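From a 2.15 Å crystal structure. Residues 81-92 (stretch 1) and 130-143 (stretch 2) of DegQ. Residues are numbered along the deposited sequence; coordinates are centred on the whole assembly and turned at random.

Stretch 1 81-92: GVIIDPNNGVII
Stretch 2, residues 130-143: LKIDAKNLKSLVIG

The apolar centre of this contact is built around Ile91 and Leu130, whose side chains lie on the same face of a short antiparallel sheet. Their CB atoms are 4.1 Å apart (Ile91 CB to Leu130 CB), and both adopt an mt rotamer: chi1 -72° and chi2 179° for Ile91, chi1 -57° and chi2 -179° for Leu130. With chi2 trans, Ile91 also reaches Ile132, CD1 of Ile91 lying 3.8 Å from CD1 of Ile132, which is in the pt rotamer (53°, 169°). A second apolar group is formed by Ile83 and Pro86 against Leu137. The CA-to-CB bonds of all three point toward the opposing stretch; Ile83 CD1 is 4.2 Å from Leu137 CG, and Pro86 CB is 4.0 Å from Leu137 CB. Ile83 is mt (-70°, 157°), Pro86 has a C-gamma endo pucker, and Leu137 sits off the chi1 wells at -109° with chi2 42°. Farther along, Val82 (chi1 t) meets Leu140, with Val82 CG1 4.1 Å from Leu140 CD1; the CA-to-CB bond of Leu140 points sideways, but the end of its side chain comes nearer.

Backbone pairing sets the register of Gly89 to Ile91 against Leu130 to Ile132. Strand 90-92 runs antiparallel to the strand containing Leu130 and Lys131. Ile91 and Leu130 form the hydrogen-bonded pair, with CA atoms 5.1 Å apart: Ile91 N donates to Leu130 O at 2.9 Å (153°), and Leu130 N donates to Ile91 O at 2.9 Å (160°). Val90 and Lys131 form the adjacent non-hydrogen-bonded pair, their CA atoms 4.7 Å apart and their side chains on the other face. Ile132 N then donates to Gly89 O at 2.9 Å (157°). CA-H...O contacts supplement this ladder: Lys131 CA to Gly89 O is 3.2 Å and Val90 CA to Leu130 O is 3.3 Å.

Gly89 has phi/psi 65/42, a positive phi that favours glycine. An ideal CB there would lie 2.1 Å from Ile132 O, a clash, so the absence of a side chain permits the close approach. The turn leading to it is organised by Asp85 (chi1 t), whose OD1 accepts from Asn88 N at 3.1 Å (163°) and, weakly, from Asn87 N at 3.0 Å (129°). Backbone bonds from Ile84 N to Val90 O (2.9 Å) and Val90 N to Asp85 O (3.0 Å) close the loop, while Val82 N to Ile92 O (3.0 Å) and Ile92 N to Val82 O (2.8 Å) pair its strands.

At the polar edge, Ser139 (chi1 -159°, t) points its CA-to-CB bond toward stretch 1 and donates from OG to Ile83 O at 2.6 Å, a short bond tying Ser139 of stretch 2 to the backbone of Ile83. Ile83 and Ser139 CA atoms are 5.4 Å apart. The Lys131 side chain, with chi1 162° (t), chi2 127° (off the wells), chi3 -175° and chi4 -167° (both t), brings its CE to 3.1 Å from Asn88 O.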

# COMPACT_ATOMS: atom_id res chain seq x y z
N GLY B 81 39.08 18.12 20.86
CA GLY B 81 39.19 18.64 22.23
C GLY B 81 40.38 19.58 22.19
O GLY B 81 41.14 19.57 21.23
N VAL B 82 40.54 20.37 23.23
CA VAL B 82 41.57 21.42 23.25
C VAL B 82 42.27 21.38 24.58
O VAL B 82 41.61 21.37 25.62
CB VAL B 82 40.94 22.77 23.19
CG1 VAL B 82 42.09 23.81 23.01
CG2 VAL B 82 39.95 22.87 22.04
N ILE B 83 43.60 21.41 24.56
CA ILE B 83 44.36 21.37 25.80
C ILE B 83 44.39 22.76 26.32
O ILE B 83 44.95 23.64 25.67
CB ILE B 83 45.83 20.88 25.59
CG1 ILE B 83 45.85 19.39 25.25
CG2 ILE B 83 46.65 21.05 26.89
CD1 ILE B 83 47.12 18.95 24.49
N ILE B 84 43.77 22.99 27.47
CA ILE B 84 43.74 24.33 28.05
C ILE B 84 44.69 24.45 29.26
O ILE B 84 44.98 25.58 29.68
CB ILE B 84 42.33 24.79 28.45
CG1 ILE B 84 41.76 23.89 29.55
CG2 ILE B 84 41.40 24.89 27.22
CD1 ILE B 84 40.59 24.53 30.21
N ASP B 85 45.15 23.33 29.81
CA ASP B 85 46.26 23.37 30.78
C ASP B 85 47.29 22.27 30.50
O ASP B 85 47.05 21.11 30.82
CB ASP B 85 45.75 23.26 32.21
CG ASP B 85 46.86 23.37 33.25
OD1 ASP B 85 48.06 23.27 32.91
OD2 ASP B 85 46.50 23.57 34.43
N PRO B 86 48.42 22.64 29.88
CA PRO B 86 49.39 21.69 29.41
C PRO B 86 50.24 21.10 30.56
O PRO B 86 50.77 20.01 30.40
CB PRO B 86 50.27 22.52 28.49
CG PRO B 86 50.22 23.90 29.04
CD PRO B 86 48.95 24.01 29.84
N ASN B 87 50.33 21.80 31.71
CA ASN B 87 51.09 21.26 32.86
C ASN B 87 50.28 20.21 33.60
O ASN B 87 50.83 19.23 34.06
CB ASN B 87 51.56 22.36 33.83
CG ASN B 87 52.39 23.44 33.15
OD1 ASN B 87 53.41 23.14 32.53
ND2 ASN B 87 51.95 24.68 33.25
N ASN B 88 48.97 20.40 33.70
CA ASN B 88 48.14 19.39 34.35
C ASN B 88 47.37 18.48 33.39
O ASN B 88 46.61 17.63 33.84
CB ASN B 88 47.22 20.07 35.35
CG ASN B 88 48.00 20.79 36.45
OD1 ASN B 88 47.85 22.00 36.62
ND2 ASN B 88 48.90 20.05 37.17
N GLY B 89 47.57 18.65 32.09
CA GLY B 89 46.94 17.78 31.12
C GLY B 89 45.42 17.88 31.10
O GLY B 89 44.76 16.86 31.00
N VAL B 90 44.88 19.09 31.17
CA VAL B 90 43.40 19.33 31.15
C VAL B 90 43.00 19.72 29.74
O VAL B 90 43.61 20.61 29.11
CB VAL B 90 43.00 20.47 32.13
CG1 VAL B 90 41.52 20.95 31.99
CG2 VAL B 90 43.39 20.12 33.61
N ILE B 91 41.92 19.09 29.30
CA ILE B 91 41.42 19.14 27.96
C ILE B 91 39.95 19.42 28.00
O ILE B 91 39.21 18.79 28.77
CB ILE B 91 41.56 17.77 27.34
CG1 ILE B 91 43.02 17.45 27.06
CG2 ILE B 91 40.73 17.70 26.06
CD1 ILE B 91 43.27 16.02 26.43
N ILE B 92 39.49 20.35 27.18
CA ILE B 92 38.06 20.64 27.12
C ILE B 92 37.48 19.98 25.90
O ILE B 92 38.06 20.00 24.82
CB ILE B 92 37.78 22.18 27.01
CG1 ILE B 92 38.21 22.90 28.26
CG2 ILE B 92 36.32 22.45 26.90
CD1 ILE B 92 37.66 22.40 29.52
N LEU B 130 38.43 16.79 30.72
CA LEU B 130 39.13 15.53 30.69
C LEU B 130 40.55 15.80 31.18
O LEU B 130 41.10 16.92 30.99
CB LEU B 130 39.26 14.98 29.26
CG LEU B 130 38.00 14.74 28.40
CD1 LEU B 130 38.40 14.18 27.02
CD2 LEU B 130 37.01 13.86 29.08
N LYS B 131 41.18 14.76 31.71
CA LYS B 131 42.54 14.85 32.11
C LYS B 131 43.36 13.67 31.56
O LYS B 131 42.90 12.53 31.54
CB LYS B 131 42.60 14.89 33.63
CG LYS B 131 43.93 14.55 34.19
CD LYS B 131 44.48 15.60 35.14
CE LYS B 131 45.94 15.19 35.56
NZ LYS B 131 46.42 15.97 36.71
N ILE B 132 44.57 13.97 31.14
CA ILE B 132 45.49 12.98 30.58
C ILE B 132 46.77 13.17 31.38
O ILE B 132 47.02 14.27 31.89
CB ILE B 132 45.76 13.16 29.07
CG1 ILE B 132 46.20 14.60 28.76
CG2 ILE B 132 44.54 12.81 28.26
CD1 ILE B 132 46.74 14.81 27.32
N ASP B 133 47.54 12.12 31.58
CA ASP B 133 48.78 12.27 32.31
C ASP B 133 49.83 12.25 31.26
O ASP B 133 50.21 11.16 30.82
CB ASP B 133 49.06 11.11 33.27
CG ASP B 133 47.88 10.80 34.20
OD1 ASP B 133 47.16 11.72 34.70
OD2 ASP B 133 47.70 9.58 34.45
N ALA B 134 50.28 13.43 30.82
CA ALA B 134 51.41 13.48 29.90
C ALA B 134 52.27 14.71 30.10
O ALA B 134 51.85 15.70 30.70
CB ALA B 134 50.95 13.38 28.45
N LYS B 135 53.48 14.62 29.55
CA LYS B 135 54.45 15.70 29.52
C LYS B 135 54.58 16.16 28.08
O LYS B 135 54.03 15.54 27.19
CB LYS B 135 55.82 15.21 29.96
CG LYS B 135 55.85 13.93 30.83
CD LYS B 135 55.82 12.63 30.00
CE LYS B 135 56.75 11.55 30.59
NZ LYS B 135 56.65 11.37 32.08
N ASN B 136 55.36 17.21 27.86
CA ASN B 136 55.61 17.68 26.51
C ASN B 136 54.27 18.04 25.88
O ASN B 136 54.02 17.68 24.74
CB ASN B 136 56.28 16.57 25.69
CG ASN B 136 57.16 17.08 24.56
OD1 ASN B 136 58.27 16.58 24.39
ND2 ASN B 136 56.68 18.04 23.76
N LEU B 137 53.42 18.70 26.67
CA LEU B 137 52.09 19.10 26.25
C LEU B 137 52.12 20.58 25.94
O LEU B 137 52.77 21.35 26.64
CB LEU B 137 51.07 18.76 27.35
CG LEU B 137 50.07 17.62 27.11
CD1 LEU B 137 50.58 16.37 26.44
CD2 LEU B 137 49.40 17.28 28.41
N LYS B 138 51.45 20.97 24.86
CA LYS B 138 51.31 22.37 24.48
C LYS B 138 49.87 22.85 24.53
O LYS B 138 48.95 22.10 24.23
CB LYS B 138 51.89 22.60 23.07
CG LYS B 138 53.35 23.05 23.08
CD LYS B 138 54.23 22.23 22.12
CE LYS B 138 55.72 22.27 22.53
NZ LYS B 138 56.11 21.11 23.40
N SER B 139 49.71 24.12 24.89
CA SER B 139 48.43 24.82 24.82
C SER B 139 48.57 26.00 23.88
O SER B 139 49.43 25.99 23.01
CB SER B 139 47.97 25.27 26.22
OG SER B 139 46.57 25.53 26.29
N LEU B 140 47.64 26.95 24.00
CA LEU B 140 47.60 28.18 23.21
C LEU B 140 47.18 29.32 24.13
O LEU B 140 46.60 29.07 25.18
CB LEU B 140 46.58 28.10 22.03
CG LEU B 140 45.30 27.23 22.04
CD1 LEU B 140 44.77 26.86 23.35
CD2 LEU B 140 44.23 27.87 21.23
N VAL B 141 47.36 30.56 23.68
CA VAL B 141 46.86 31.73 24.39
C VAL B 141 45.33 31.73 24.51
O VAL B 141 44.60 31.53 23.52
CB VAL B 141 47.29 33.02 23.70
CG1 VAL B 141 46.64 34.20 24.40
CG2 VAL B 141 48.81 33.15 23.69
N ILE B 142 44.83 31.94 25.73
CA ILE B 142 43.39 32.05 25.92
C ILE B 142 42.95 33.50 25.82
O ILE B 142 43.51 34.39 26.45
CB ILE B 142 42.95 31.48 27.23
CG1 ILE B 142 43.26 29.99 27.25
CG2 ILE B 142 41.46 31.68 27.35
CD1 ILE B 142 44.11 29.60 28.37
N GLY B 143 41.99 33.74 24.95
CA GLY B 143 41.52 35.10 24.73
C GLY B 143 40.33 35.47 25.58
O GLY B 143 39.90 34.73 26.48